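Long-range contacts in saframycin Mx1 synthetase B (Legionella pneumophila subsp. pneumophila, PDB 3KXW), which belongs to the AMP-binding enzyme family of the ANL superfamily and binds 5'-O-[(S)-(dodecanoyloxy)(hydroxy)phosphoryl]adenosine in the crystal: residues A[28-33]-A[235-241]; A[163-167]-A[187-191]; A[272-276]-A[576-581]; A[335-339]-A[376-381]. All blocks are in the same frame, centred on the assembly; numbering follows the deposited sequence.

Contacts 1 and 4 are buried. Each joins neighbouring strands within one sheet, and the two sheets differ. Contact 1 is a regular parallel pairing through its middle. Contact 4 is antiparallel, short and irregular, and it alone touches the bound ligand. Contacts 2 and 3 are only partly buried. Each sets a loop or turn against a helix: the first turn of helix 189-202 in contact 2, the side of helix 269-277 in contact 3. Contact 2 rests on one backbone hydrogen bond, contact 3 on a lysine that reaches backbone carbonyls. Contacts 2 and 4 come within about 7 Å at their nearest atoms. Helix 189-202 begins in contact 2 and packs on I380 of contact 4.

Contact 1. Residues A[28-33]-A[235-241]; sequences KSCTFL and IQAIMMS
M239, a selenomethionine (m, t, m), and F32 form the apolar centre of this parallel pair, the two inner strands of the mixed sheet ordered 37-42, 28-34, 236-239, 210-213. F32 (chi1 t) shares a sheet face with C30 and A237. F32 CD1 is 3.8 Å from M239 CB, and M239 CE reaches C30 CB at 3.8 Å. Helix 220-233 packs on this face. On the other face T31 CB lies 3.6 Å from I238 CD1. L33 CD1 lies 3.9 Å from I238 CG2. M240 CA makes an off-centre CH-pi contact 4.3 Å from the F32 ring centroid. The strands run at 11°, axes 4.7 Å apart, with C30 opposite A237, T31 opposite I238 and F32 opposite M239. The hydrogen bonds are A237 N to S29 O (2.9 Å), T31 N to A237 O (2.9 Å), M239 N to T31 O (2.7 Å) and L33 N to M239 O (2.8 Å). At the polar edge, one water links T31 OG1 (2.6 Å) to Q236 NE2 (2.8 Å), and another L33 O (2.7 Å) to S241 N (2.9 Å). T31 OG1 also bonds T40. Backbone bonds thus fix the register, and apolar side chains pack on both faces.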
loop_
_atom_site.group_PDB
_atom_site.type_symbol
_atom_site.label_atom_id
_atom_site.label_comp_id
_atom_site.label_asym_id
_atom_site.label_seq_id
_atom_site.Cartn_x
_atom_site.Cartn_y
_atom_site.Cartn_z
ATOM N N LYS A 28 12.980 -20.413 10.093
ATOM C CA LYS A 28 12.498 -19.858 8.828
ATOM C C LYS A 28 12.049 -18.424 9.028
ATOM O O LYS A 28 11.309 -18.126 9.948
ATOM C CB LYS A 28 11.283 -20.641 8.314
ATOM C CG LYS A 28 11.504 -22.118 8.118
ATOM C CD LYS A 28 10.211 -22.807 7.618
ATOM C CE LYS A 28 10.433 -24.287 7.367
ATOM N NZ LYS A 28 11.672 -24.474 6.549
ATOM N N SER A 29 12.464 -17.534 8.143
ATOM C CA SER A 29 11.998 -16.159 8.223
ATOM C C SER A 29 11.062 -15.802 7.068
ATOM O O SER A 29 9.876 -15.538 7.271
ATOM C CB SER A 29 13.209 -15.210 8.246
ATOM O OG SER A 29 12.797 -13.869 8.199
ATOM N N CYS A 30 11.592 -15.811 5.852
ATOM C CA CYS A 30 10.845 -15.323 4.698
ATOM C C CYS A 30 10.703 -16.399 3.644
ATOM O O CYS A 30 11.678 -17.067 3.293
ATOM C CB CYS A 30 11.565 -14.115 4.078
ATOM S SG CYS A 30 11.461 -12.618 5.101
ATOM N N THR A 31 9.488 -16.555 3.137
ATOM C CA THR A 31 9.218 -17.475 2.052
ATOM C C THR A 31 8.537 -16.706 0.929
ATOM O O THR A 31 7.536 -16.004 1.157
ATOM C CB THR A 31 8.291 -18.643 2.487
ATOM O OG1 THR A 31 8.943 -19.459 3.479
ATOM C CG2 THR A 31 7.899 -19.524 1.275
ATOM N N PHE A 32 9.062 -16.854 -0.279
ATOM C CA PHE A 32 8.435 -16.232 -1.452
ATOM C C PHE A 32 7.960 -17.309 -2.449
ATOM O O PHE A 32 8.675 -18.280 -2.719
ATOM C CB PHE A 32 9.384 -15.213 -2.103
ATOM C CG PHE A 32 8.704 -14.301 -3.068
ATOM C CD1 PHE A 32 8.028 -13.174 -2.615
ATOM C CD2 PHE A 32 8.697 -14.591 -4.427
ATOM C CE1 PHE A 32 7.374 -12.337 -3.504
ATOM C CE2 PHE A 32 8.045 -13.765 -5.323
ATOM C CZ PHE A 32 7.385 -12.634 -4.860
ATOM N N LEU A 33 6.759 -17.120 -2.980
ATOM C CA LEU A 33 6.099 -18.118 -3.792
ATOM C C LEU A 33 5.905 -17.539 -5.170
ATOM O O LEU A 33 5.479 -16.394 -5.301
ATOM C CB LEU A 33 4.733 -18.482 -3.196
ATOM C CG LEU A 33 4.660 -18.912 -1.730
ATOM C CD1 LEU A 33 3.212 -19.117 -1.288
ATOM C CD2 LEU A 33 5.472 -20.173 -1.475
ATOM N N ILE A 235 8.818 -14.096 13.296
ATOM C CA ILE A 235 7.594 -14.699 12.776
ATOM C C ILE A 235 7.709 -14.928 11.294
ATOM O O ILE A 235 8.254 -14.080 10.576
ATOM C CB ILE A 235 6.408 -13.715 12.934
ATOM C CG1 ILE A 235 6.081 -13.491 14.407
ATOM C CG2 ILE A 235 5.162 -14.201 12.149
ATOM C CD1 ILE A 235 5.956 -14.729 15.186
ATOM N N GLN A 236 7.168 -16.035 10.802
ATOM C CA GLN A 236 7.266 -16.307 9.360
ATOM C C GLN A 236 6.481 -15.305 8.507
ATOM O O GLN A 236 5.344 -14.950 8.843
ATOM C CB GLN A 236 6.776 -17.712 9.033
ATOM C CG GLN A 236 7.735 -18.835 9.391
ATOM C CD GLN A 236 7.307 -20.136 8.753
ATOM O OE1 GLN A 236 6.697 -20.997 9.397
ATOM N NE2 GLN A 236 7.625 -20.284 7.481
ATOM N N ALA A 237 7.096 -14.854 7.411
ATOM C CA ALA A 237 6.409 -14.057 6.400
ATOM C C ALA A 237 6.326 -14.917 5.144
ATOM O O ALA A 237 7.357 -15.384 4.637
ATOM C CB ALA A 237 7.192 -12.751 6.117
ATOM N N ILE A 238 5.115 -15.179 4.660
ATOM C CA ILE A 238 4.961 -15.971 3.442
ATOM C C ILE A 238 4.363 -15.081 2.377
ATOM O O ILE A 238 3.337 -14.447 2.625
ATOM C CB ILE A 238 3.981 -17.178 3.646
ATOM C CG1 ILE A 238 4.333 -17.957 4.916
ATOM C CG2 ILE A 238 3.942 -18.065 2.375
ATOM C CD1 ILE A 238 5.555 -18.717 4.840
HETATM N N MSE A 239 4.990 -15.007 1.202
HETATM C CA MSE A 239 4.645 -13.941 0.266
HETATM C C MSE A 239 4.521 -14.367 -1.202
HETATM O O MSE A 239 5.111 -15.344 -1.638
HETATM C CB MSE A 239 5.683 -12.821 0.356
HETATM C CG MSE A 239 5.725 -12.128 1.712
HETATM SE SE MSE A 239 7.466 -11.216 1.883
HETATM C CE MSE A 239 8.589 -12.824 2.150
HETATM N N MSE A 240 3.752 -13.593 -1.950
HETATM C CA MSE A 240 3.792 -13.658 -3.396
HETATM C C MSE A 240 3.651 -12.236 -3.929
HETATM O O MSE A 240 3.433 -11.283 -3.156
HETATM C CB MSE A 240 2.662 -14.536 -3.929
HETATM C CG MSE A 240 1.278 -13.944 -3.732
HETATM SE SE MSE A 240 -0.112 -15.189 -4.356
HETATM C CE MSE A 240 -1.667 -14.118 -3.868
ATOM N N SER A 241 3.753 -12.083 -5.243
ATOM C CA SER A 241 3.669 -10.755 -5.844
ATOM C C SER A 241 2.226 -10.277 -6.052
ATOM O O SER A 241 1.307 -11.079 -6.169
ATOM C CB SER A 241 4.388 -10.748 -7.188
ATOM O OG SER A 241 3.670 -11.532 -8.126
HETATM O O HOH W 1 10.987 -13.699 10.165
HETATM O O HOH W 2 9.004 -18.421 5.903
HETATM O O HOH W 3 7.736 -21.588 4.584
HETATM O O HOH W 4 4.610 -14.343 -6.898
#

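Contact 2. Residues A[163-167]-A[187-191]; sequences SIKSN and VSHHN
A helix N-terminus docks here against an irregular loop. Residues 187-188 end a strand of the two-stranded antiparallel sheet 169-174/184-188, and helix 189-202 follows at once. V187 pairs with strand 169-174 and stays clear of the loop. S188 is the N-cap, with chi1 p, and its OG accepts from N191 N at 2.9 Å. Its CB packs on the loop backbone, 3.7 Å from S166 O and 3.6 Å from N167 O. H189 opens the helix. Its ring (chi1 m, chi2 -78°) takes I164 CG2 over one face, a CH-pi contact at 3.6 Å from the centroid and 26° off the normal. H190 N donates to S166 O at 2.9 Å, the one direct hydrogen bond between 163-167 and 187-191. S166 has helical backbone angles (-47/-47), and its CA lies 4.7 Å from that of H190. The H190 side chain, chi1 t, then leads away toward N407. A loop carbonyl thus takes up an amide of the first helical turn, next to the cap. The N-cap hydroxyl is also tied to the loop by a water, 2.5 Å from S188 OG and 2.7 Å from N167 OD1.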
loop_
_atom_site.group_PDB
_atom_site.type_symbol
_atom_site.label_atom_id
_atom_site.label_comp_id
_atom_site.label_asym_id
_atom_site.label_seq_id
_atom_site.Cartn_x
_atom_site.Cartn_y
_atom_site.Cartn_z
ATOM N N SER A 163 28.228 2.796 13.293
ATOM C CA SER A 163 27.570 3.163 14.550
ATOM C C SER A 163 26.213 3.782 14.275
ATOM O O SER A 163 26.101 4.988 14.142
ATOM C CB SER A 163 28.419 4.127 15.379
ATOM O OG SER A 163 29.270 3.397 16.243
ATOM N N ILE A 164 25.193 2.943 14.174
ATOM C CA ILE A 164 23.842 3.420 13.926
ATOM C C ILE A 164 23.249 4.056 15.166
ATOM O O ILE A 164 23.285 3.465 16.242
ATOM C CB ILE A 164 22.926 2.270 13.484
ATOM C CG1 ILE A 164 23.490 1.630 12.230
ATOM C CG2 ILE A 164 21.544 2.803 13.203
ATOM C CD1 ILE A 164 22.699 0.384 11.773
ATOM N N LYS A 165 22.746 5.278 15.014
ATOM C CA LYS A 165 22.038 5.970 16.078
ATOM C C LYS A 165 20.533 5.944 15.826
ATOM O O LYS A 165 20.083 5.906 14.672
ATOM C CB LYS A 165 22.505 7.409 16.189
ATOM C CG LYS A 165 23.992 7.551 16.511
ATOM C CD LYS A 165 24.380 9.015 16.559
ATOM C CE LYS A 165 23.870 9.693 17.838
ATOM N NZ LYS A 165 24.263 8.965 19.083
ATOM N N SER A 166 19.771 5.981 16.912
ATOM C CA SER A 166 18.312 5.936 16.849
ATOM C C SER A 166 17.729 6.878 15.823
ATOM O O SER A 166 16.830 6.508 15.053
ATOM C CB SER A 166 17.702 6.270 18.220
ATOM O OG SER A 166 17.845 5.194 19.100
ATOM N N ASN A 167 18.214 8.112 15.824
ATOM C CA ASN A 167 17.614 9.124 14.971
ATOM C C ASN A 167 18.102 9.115 13.533
ATOM O O ASN A 167 17.568 9.835 12.704
ATOM C CB ASN A 167 17.784 10.507 15.583
ATOM C CG ASN A 167 16.788 10.768 16.674
ATOM O OD1 ASN A 167 15.656 10.260 16.635
ATOM N ND2 ASN A 167 17.187 11.564 17.655
ATOM N N VAL A 187 12.179 7.720 7.323
ATOM C CA VAL A 187 11.884 6.866 8.483
ATOM C C VAL A 187 13.167 6.528 9.222
ATOM O O VAL A 187 14.066 5.890 8.666
ATOM C CB VAL A 187 11.180 5.566 8.039
ATOM C CG1 VAL A 187 10.776 4.710 9.254
ATOM C CG2 VAL A 187 9.967 5.932 7.220
ATOM N N SER A 188 13.275 6.986 10.467
ATOM C CA SER A 188 14.493 6.739 11.244
ATOM C C SER A 188 14.493 5.319 11.793
ATOM O O SER A 188 13.472 4.646 11.773
ATOM C CB SER A 188 14.619 7.751 12.401
ATOM O OG SER A 188 13.660 7.478 13.406
ATOM N N HIS A 189 15.650 4.862 12.269
ATOM C CA HIS A 189 15.724 3.566 12.912
ATOM C C HIS A 189 14.801 3.476 14.129
ATOM O O HIS A 189 14.198 2.428 14.377
ATOM C CB HIS A 189 17.180 3.235 13.276
ATOM C CG HIS A 189 17.979 2.758 12.107
ATOM N ND1 HIS A 189 17.873 1.474 11.623
ATOM C CD2 HIS A 189 18.878 3.391 11.312
ATOM C CE1 HIS A 189 18.666 1.332 10.575
ATOM N NE2 HIS A 189 19.292 2.477 10.366
ATOM N N HIS A 190 14.700 4.569 14.880
ATOM C CA HIS A 190 13.825 4.644 16.057
ATOM C C HIS A 190 12.343 4.644 15.622
ATOM O O HIS A 190 11.509 3.982 16.245
ATOM C CB HIS A 190 14.189 5.888 16.902
ATOM C CG HIS A 190 13.505 5.972 18.238
ATOM N ND1 HIS A 190 13.751 5.089 19.265
ATOM C CD2 HIS A 190 12.647 6.893 18.739
ATOM C CE1 HIS A 190 13.030 5.424 20.323
ATOM N NE2 HIS A 190 12.349 6.513 20.028
ATOM N N ASN A 191 12.023 5.363 14.549
ATOM C CA ASN A 191 10.644 5.372 14.036
ATOM C C ASN A 191 10.202 3.957 13.716
ATOM O O ASN A 191 9.107 3.542 14.055
ATOM C CB ASN A 191 10.544 6.147 12.710
ATOM C CG ASN A 191 10.612 7.657 12.880
ATOM O OD1 ASN A 191 10.205 8.223 13.913
ATOM N ND2 ASN A 191 11.083 8.322 11.835
HETATM O O HOH W 5 13.658 9.278 15.189
#

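Contact 3. Residues A[272-276]-A[576-581]; sequences DYCVK and WQLNKI
The type I beta turn Q577-K580, at the chain's modelled end, packs against the side of helix 269-277. It joins the large AMP-binding part to the small C-terminal part, whose sheet has strand 574-577 at one edge. K276 has the most surface buried. Its side chain (chi1 t, chi2 141°, chi3 t) runs nearly extended as far as CE, then turns at chi4 (99°), which brings NZ to the carbonyls. NZ donates to K580 O at 2.7 Å and to Q577 O at 2.9 Å. K276 CE lies over the face of W576, 3.9 Å from the centroid of the five-membered ring; W576 also stacks on F522. L578 comes next (backbone -51/-44, chi1 t, chi2 p). Its CD1 sits 3.8 Å from Y273 CA and 4.1 Å from Y273 CD1, at the ring edge. F526 of helix 515-533 touches both L578 and Y273. D272, one turn before K276, points toward the turn. Its CB is 3.8 Å from L578 O, and its CA is 5.4 Å from that of N579. D272 OD2 bonds T305. V275 CG1 meets I581 CG1 at 3.9 Å. A water joins K276 NZ to Q577 N, 2.9 Å from each. Two more bridge D272 to the turn: one binds D272 O (2.9 Å) and L578 O (2.7 Å), the other D272 OD1 and N579 O, 2.8 Å from each.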
loop_
_atom_site.group_PDB
_atom_site.type_symbol
_atom_site.label_atom_id
_atom_site.label_comp_id
_atom_site.label_asym_id
_atom_site.label_seq_id
_atom_site.Cartn_x
_atom_site.Cartn_y
_atom_site.Cartn_z
ATOM N N ASP A 272 -13.366 -7.157 -2.217
ATOM C CA ASP A 272 -14.358 -7.111 -3.278
ATOM C C ASP A 272 -13.868 -7.860 -4.489
ATOM O O ASP A 272 -14.638 -8.510 -5.182
ATOM C CB ASP A 272 -14.644 -5.677 -3.694
ATOM C CG ASP A 272 -15.518 -4.949 -2.696
ATOM O OD1 ASP A 272 -16.549 -5.504 -2.275
ATOM O OD2 ASP A 272 -15.152 -3.825 -2.333
ATOM N N TYR A 273 -12.571 -7.751 -4.749
ATOM C CA TYR A 273 -11.979 -8.379 -5.921
ATOM C C TYR A 273 -12.077 -9.902 -5.813
ATOM O O TYR A 273 -12.364 -10.580 -6.806
ATOM C CB TYR A 273 -10.530 -7.917 -6.066
ATOM C CG TYR A 273 -9.873 -8.262 -7.376
ATOM C CD1 TYR A 273 -10.173 -7.582 -8.551
ATOM C CD2 TYR A 273 -8.930 -9.258 -7.427
ATOM C CE1 TYR A 273 -9.540 -7.925 -9.766
ATOM C CE2 TYR A 273 -8.303 -9.585 -8.588
ATOM C CZ TYR A 273 -8.598 -8.935 -9.755
ATOM O OH TYR A 273 -7.899 -9.356 -10.881
ATOM N N CYS A 274 -11.813 -10.427 -4.614
ATOM C CA CYS A 274 -12.030 -11.861 -4.341
ATOM C C CYS A 274 -13.470 -12.299 -4.559
ATOM O O CYS A 274 -13.724 -13.309 -5.212
ATOM C CB CYS A 274 -11.636 -12.209 -2.913
ATOM S SG CYS A 274 -9.851 -12.221 -2.612
ATOM N N VAL A 275 -14.409 -11.530 -4.012
ATOM C CA VAL A 275 -15.818 -11.850 -4.184
ATOM C C VAL A 275 -16.192 -11.873 -5.665
ATOM O O VAL A 275 -16.897 -12.774 -6.126
ATOM C CB VAL A 275 -16.708 -10.846 -3.425
ATOM C CG1 VAL A 275 -18.188 -10.962 -3.867
ATOM C CG2 VAL A 275 -16.578 -11.053 -1.928
ATOM N N LYS A 276 -15.736 -10.867 -6.398
ATOM C CA LYS A 276 -16.087 -10.730 -7.802
ATOM C C LYS A 276 -15.485 -11.829 -8.691
ATOM O O LYS A 276 -16.138 -12.303 -9.640
ATOM C CB LYS A 276 -15.656 -9.363 -8.326
ATOM C CG LYS A 276 -16.230 -9.082 -9.703
ATOM C CD LYS A 276 -16.638 -7.665 -9.836
ATOM C CE LYS A 276 -17.637 -7.482 -10.969
ATOM N NZ LYS A 276 -19.016 -7.408 -10.455
ATOM N N TRP A 576 -18.954 -2.974 -15.768
ATOM C CA TRP A 576 -18.377 -3.831 -14.738
ATOM C C TRP A 576 -18.262 -2.964 -13.490
ATOM O O TRP A 576 -17.797 -1.827 -13.574
ATOM C CB TRP A 576 -16.994 -4.280 -15.219
ATOM C CG TRP A 576 -16.130 -5.090 -14.272
ATOM C CD1 TRP A 576 -16.043 -6.449 -14.202
ATOM C CD2 TRP A 576 -15.156 -4.576 -13.347
ATOM N NE1 TRP A 576 -15.097 -6.820 -13.262
ATOM C CE2 TRP A 576 -14.540 -5.683 -12.726
ATOM C CE3 TRP A 576 -14.749 -3.285 -12.982
ATOM C CZ2 TRP A 576 -13.547 -5.537 -11.749
ATOM C CZ3 TRP A 576 -13.766 -3.138 -12.004
ATOM C CH2 TRP A 576 -13.178 -4.260 -11.402
ATOM N N GLN A 577 -18.695 -3.493 -12.350
ATOM C CA GLN A 577 -18.604 -2.776 -11.078
ATOM C C GLN A 577 -17.907 -3.651 -10.045
ATOM O O GLN A 577 -18.446 -4.684 -9.623
ATOM C CB GLN A 577 -19.995 -2.392 -10.564
ATOM C CG GLN A 577 -20.762 -1.404 -11.451
ATOM C CD GLN A 577 -20.339 0.039 -11.233
ATOM O OE1 GLN A 577 -19.238 0.308 -10.753
ATOM N NE2 GLN A 577 -21.215 0.980 -11.581
ATOM N N LEU A 578 -16.718 -3.240 -9.629
ATOM C CA LEU A 578 -15.912 -4.033 -8.693
ATOM C C LEU A 578 -16.684 -4.475 -7.452
ATOM O O LEU A 578 -16.575 -5.627 -7.013
ATOM C CB LEU A 578 -14.663 -3.248 -8.275
ATOM C CG LEU A 578 -13.824 -3.839 -7.146
ATOM C CD1 LEU A 578 -13.379 -5.239 -7.485
ATOM C CD2 LEU A 578 -12.621 -2.943 -6.888
ATOM N N ASN A 579 -17.459 -3.564 -6.882
ATOM C CA ASN A 579 -18.037 -3.834 -5.570
ATOM C C ASN A 579 -19.454 -4.373 -5.615
ATOM O O ASN A 579 -20.097 -4.523 -4.579
ATOM C CB ASN A 579 -17.897 -2.634 -4.622
ATOM C CG ASN A 579 -18.697 -1.447 -5.054
ATOM O OD1 ASN A 579 -19.598 -1.543 -5.894
ATOM N ND2 ASN A 579 -18.383 -0.305 -4.471
ATOM N N LYS A 580 -19.913 -4.699 -6.823
ATOM C CA LYS A 580 -21.246 -5.263 -7.012
ATOM C C LYS A 580 -21.181 -6.736 -7.369
ATOM O O LYS A 580 -20.279 -7.182 -8.074
ATOM C CB LYS A 580 -22.017 -4.510 -8.104
ATOM C CG LYS A 580 -22.880 -3.385 -7.577
ATOM C CD LYS A 580 -24.265 -3.462 -8.217
ATOM C CE LYS A 580 -24.160 -3.830 -9.698
ATOM N NZ LYS A 580 -25.507 -3.927 -10.341
ATOM N N ILE A 581 -22.151 -7.488 -6.879
ATOM C CA ILE A 581 -22.227 -8.911 -7.150
ATOM C C ILE A 581 -23.147 -9.147 -8.336
ATOM O O ILE A 581 -24.248 -8.596 -8.364
ATOM C CB ILE A 581 -22.778 -9.653 -5.927
ATOM C CG1 ILE A 581 -21.761 -9.584 -4.781
ATOM C CG2 ILE A 581 -23.106 -11.085 -6.275
ATOM C CD1 ILE A 581 -22.325 -10.044 -3.448
HETATM O O HOH W 6 -19.052 -4.272 -2.026
HETATM O O HOH W 7 -17.458 -7.826 -5.702
HETATM O O HOH W 8 -20.121 -5.975 -12.709
#

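Contact 4. Residues A[335-339]-A[376-381]; sequences LVTGG and SGNPIQ. With 1ZZ (5'-O-[(S)-(dodecanoyloxy)(hydroxy)phosphoryl]adenosine), chain B.
This strand pairing borders the pocket of the bound 5'-O-[(S)-(dodecanoyloxy)(hydroxy)phosphoryl]adenosine (1ZZ), at the edge of the mixed sheet that also holds 323-328. S376 OG accepts a weak hydrogen bond from 1ZZ N5 at 3.0 Å, and L335 CD1 lies 3.8 Å from 1ZZ C7 of the dodecanoyl chain. Strand 335-338 runs antiparallel to the short strand 378-379. G338 and N378 are the hydrogen-bonded pair: G338 N to N378 O is 3.1 Å and N378 N to G338 O is 3.0 Å. T337 and P379 are the non-hydrogen-bonded pair, with CA atoms 4.5 Å apart. Beyond it, V336 O accepts from both I380 N (2.8 Å) and Q381 N (3.1 Å). V336 and T337 form a classic bulge against Y327. T337, chi1 p, donates from OG1 to S376 O at 2.8 Å. G377 (101/-171) closes to a CA distance of 3.9 Å from G338; a CB there would clash with G338 C and G339 N. On the helix 189-202 side, I380 CD1 meets L335 CD2 at 3.8 Å and lies 3.5 Å from G338 N. Q381 NE2 donates to L335 O at 2.8 Å, while its OE1 bonds S406. Hydrogen bonds thus hold L335 and S376, two of the residues lining the pocket: S376 offers its hydroxyl to the adenine amino group in a weak bond, and L335 meets the acyl chain with a methyl.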
loop_
_atom_site.group_PDB
_atom_site.type_symbol
_atom_site.label_atom_id
_atom_site.label_comp_id
_atom_site.label_asym_id
_atom_site.label_seq_id
_atom_site.Cartn_x
_atom_site.Cartn_y
_atom_site.Cartn_z
ATOM N N LEU A 335 1.301 2.237 11.282
ATOM C CA LEU A 335 0.033 2.010 11.999
ATOM C C LEU A 335 -0.280 3.110 13.002
ATOM O O LEU A 335 0.535 3.371 13.883
ATOM C CB LEU A 335 0.088 0.650 12.712
ATOM C CG LEU A 335 -1.099 0.255 13.581
ATOM C CD1 LEU A 335 -2.394 0.081 12.731
ATOM C CD2 LEU A 335 -0.757 -1.016 14.370
ATOM N N VAL A 336 -1.475 3.707 12.890
ATOM C CA VAL A 336 -1.918 4.812 13.762
ATOM C C VAL A 336 -3.101 4.403 14.633
ATOM O O VAL A 336 -3.087 4.650 15.839
ATOM C CB VAL A 336 -2.279 6.080 12.938
ATOM C CG1 VAL A 336 -2.896 7.202 13.818
ATOM C CG2 VAL A 336 -1.029 6.593 12.241
ATOM N N THR A 337 -4.109 3.770 14.031
ATOM C CA THR A 337 -5.255 3.270 14.803
ATOM C C THR A 337 -5.620 1.841 14.420
ATOM O O THR A 337 -5.419 1.430 13.290
ATOM C CB THR A 337 -6.540 4.156 14.629
ATOM O OG1 THR A 337 -7.076 4.015 13.306
ATOM C CG2 THR A 337 -6.235 5.610 14.871
ATOM N N GLY A 338 -6.169 1.098 15.381
ATOM C CA GLY A 338 -6.668 -0.237 15.150
ATOM C C GLY A 338 -7.381 -0.741 16.387
ATOM O O GLY A 338 -7.118 -0.267 17.494
ATOM N N GLY A 339 -8.284 -1.693 16.215
ATOM C CA GLY A 339 -9.050 -2.167 17.354
ATOM C C GLY A 339 -8.397 -3.318 18.089
ATOM O O GLY A 339 -7.174 -3.468 18.085
ATOM N N SER A 376 -12.077 2.795 12.317
ATOM C CA SER A 376 -10.693 2.370 12.105
ATOM C C SER A 376 -9.983 2.013 13.422
ATOM O O SER A 376 -8.774 1.772 13.427
ATOM C CB SER A 376 -9.882 3.421 11.315
ATOM O OG SER A 376 -10.313 3.481 9.962
ATOM N N GLY A 377 -10.716 1.965 14.528
ATOM C CA GLY A 377 -10.140 1.441 15.760
ATOM C C GLY A 377 -9.685 2.499 16.759
ATOM O O GLY A 377 -9.959 3.682 16.603
ATOM N N ASN A 378 -8.994 2.071 17.808
ATOM C CA ASN A 378 -8.585 2.992 18.847
ATOM C C ASN A 378 -7.272 3.636 18.462
ATOM O O ASN A 378 -6.480 2.996 17.795
ATOM C CB ASN A 378 -8.341 2.207 20.140
ATOM C CG ASN A 378 -9.573 1.509 20.633
ATOM O OD1 ASN A 378 -10.537 2.147 21.062
ATOM N ND2 ASN A 378 -9.566 0.196 20.557
ATOM N N PRO A 379 -7.009 4.870 18.938
ATOM C CA PRO A 379 -5.682 5.463 18.712
ATOM C C PRO A 379 -4.581 4.616 19.333
ATOM O O PRO A 379 -4.621 4.335 20.536
ATOM C CB PRO A 379 -5.774 6.806 19.433
ATOM C CG PRO A 379 -7.248 7.162 19.400
ATOM C CD PRO A 379 -7.952 5.825 19.555
ATOM N N ILE A 380 -3.612 4.199 18.523
ATOM C CA ILE A 380 -2.438 3.496 19.014
ATOM C C ILE A 380 -1.301 4.498 19.123
ATOM O O ILE A 380 -0.579 4.495 20.113
ATOM C CB ILE A 380 -2.074 2.339 18.081
ATOM C CG1 ILE A 380 -3.194 1.295 18.108
ATOM C CG2 ILE A 380 -0.708 1.730 18.458
ATOM C CD1 ILE A 380 -3.173 0.327 16.946
ATOM N N GLN A 381 -1.134 5.344 18.098
ATOM C CA GLN A 381 -0.381 6.574 18.247
ATOM C C GLN A 381 -1.363 7.599 18.789
ATOM O O GLN A 381 -2.559 7.437 18.619
ATOM C CB GLN A 381 0.185 7.051 16.908
ATOM C CG GLN A 381 1.097 6.008 16.251
ATOM C CD GLN A 381 1.894 6.564 15.082
ATOM O OE1 GLN A 381 2.401 7.697 15.121
ATOM N NE2 GLN A 381 1.997 5.774 14.029
HETATM P P 1ZZ B . 0.082 5.745 2.585
HETATM C C1 1ZZ B . 0.940 -6.920 9.857
HETATM N N1 1ZZ B . -6.054 5.709 4.496
HETATM O O1 1ZZ B . -2.019 3.437 3.518
HETATM C C2 1ZZ B . 0.126 -5.894 9.057
HETATM N N2 1ZZ B . -6.048 4.047 5.993
HETATM O O2 1ZZ B . 0.107 4.426 3.598
HETATM C C3 1ZZ B . -0.066 -4.583 9.830
HETATM N N3 1ZZ B . -8.621 6.239 4.570
HETATM O O3 1ZZ B . 1.042 6.719 3.060
HETATM C C4 1ZZ B . -0.478 -3.446 8.882
HETATM N N4 1ZZ B . -9.779 4.768 6.088
HETATM O O4 1ZZ B . 0.466 5.239 1.101
HETATM C C5 1ZZ B . -1.109 -2.252 9.618
HETATM N N5 1ZZ B . -8.756 3.151 7.428
HETATM O O5 1ZZ B . -1.444 6.410 2.496
HETATM C C6 1ZZ B . -1.594 -1.243 8.569
HETATM O O6 1ZZ B . -4.254 6.372 2.923
HETATM C C7 1ZZ B . -2.421 0.013 8.942
HETATM O O7 1ZZ B . -5.703 8.837 3.461
HETATM C C8 1ZZ B . -2.993 0.904 7.822
HETATM O O8 1ZZ B . -3.566 9.267 4.635
HETATM C C9 1ZZ B . -1.900 1.873 7.343
HETATM C C10 1ZZ B . -2.032 2.301 5.862
HETATM C C11 1ZZ B . -0.726 3.038 5.453
HETATM C C12 1ZZ B . -1.057 4.035 4.325
HETATM C C13 1ZZ B . -2.144 6.788 3.662
HETATM C C14 1ZZ B . -3.407 7.280 3.320
HETATM C C15 1ZZ B . -4.108 8.053 4.496
HETATM C C16 1ZZ B . -5.391 8.049 4.184
HETATM C C17 1ZZ B . -5.529 6.700 3.669
HETATM C C18 1ZZ B . -5.276 4.721 5.225
HETATM C C19 1ZZ B . -7.434 4.556 5.765
HETATM C C20 1ZZ B . -7.411 5.553 4.930
HETATM C C21 1ZZ B . -9.764 5.848 5.081
HETATM C C22 1ZZ B . -8.749 4.176 6.414
#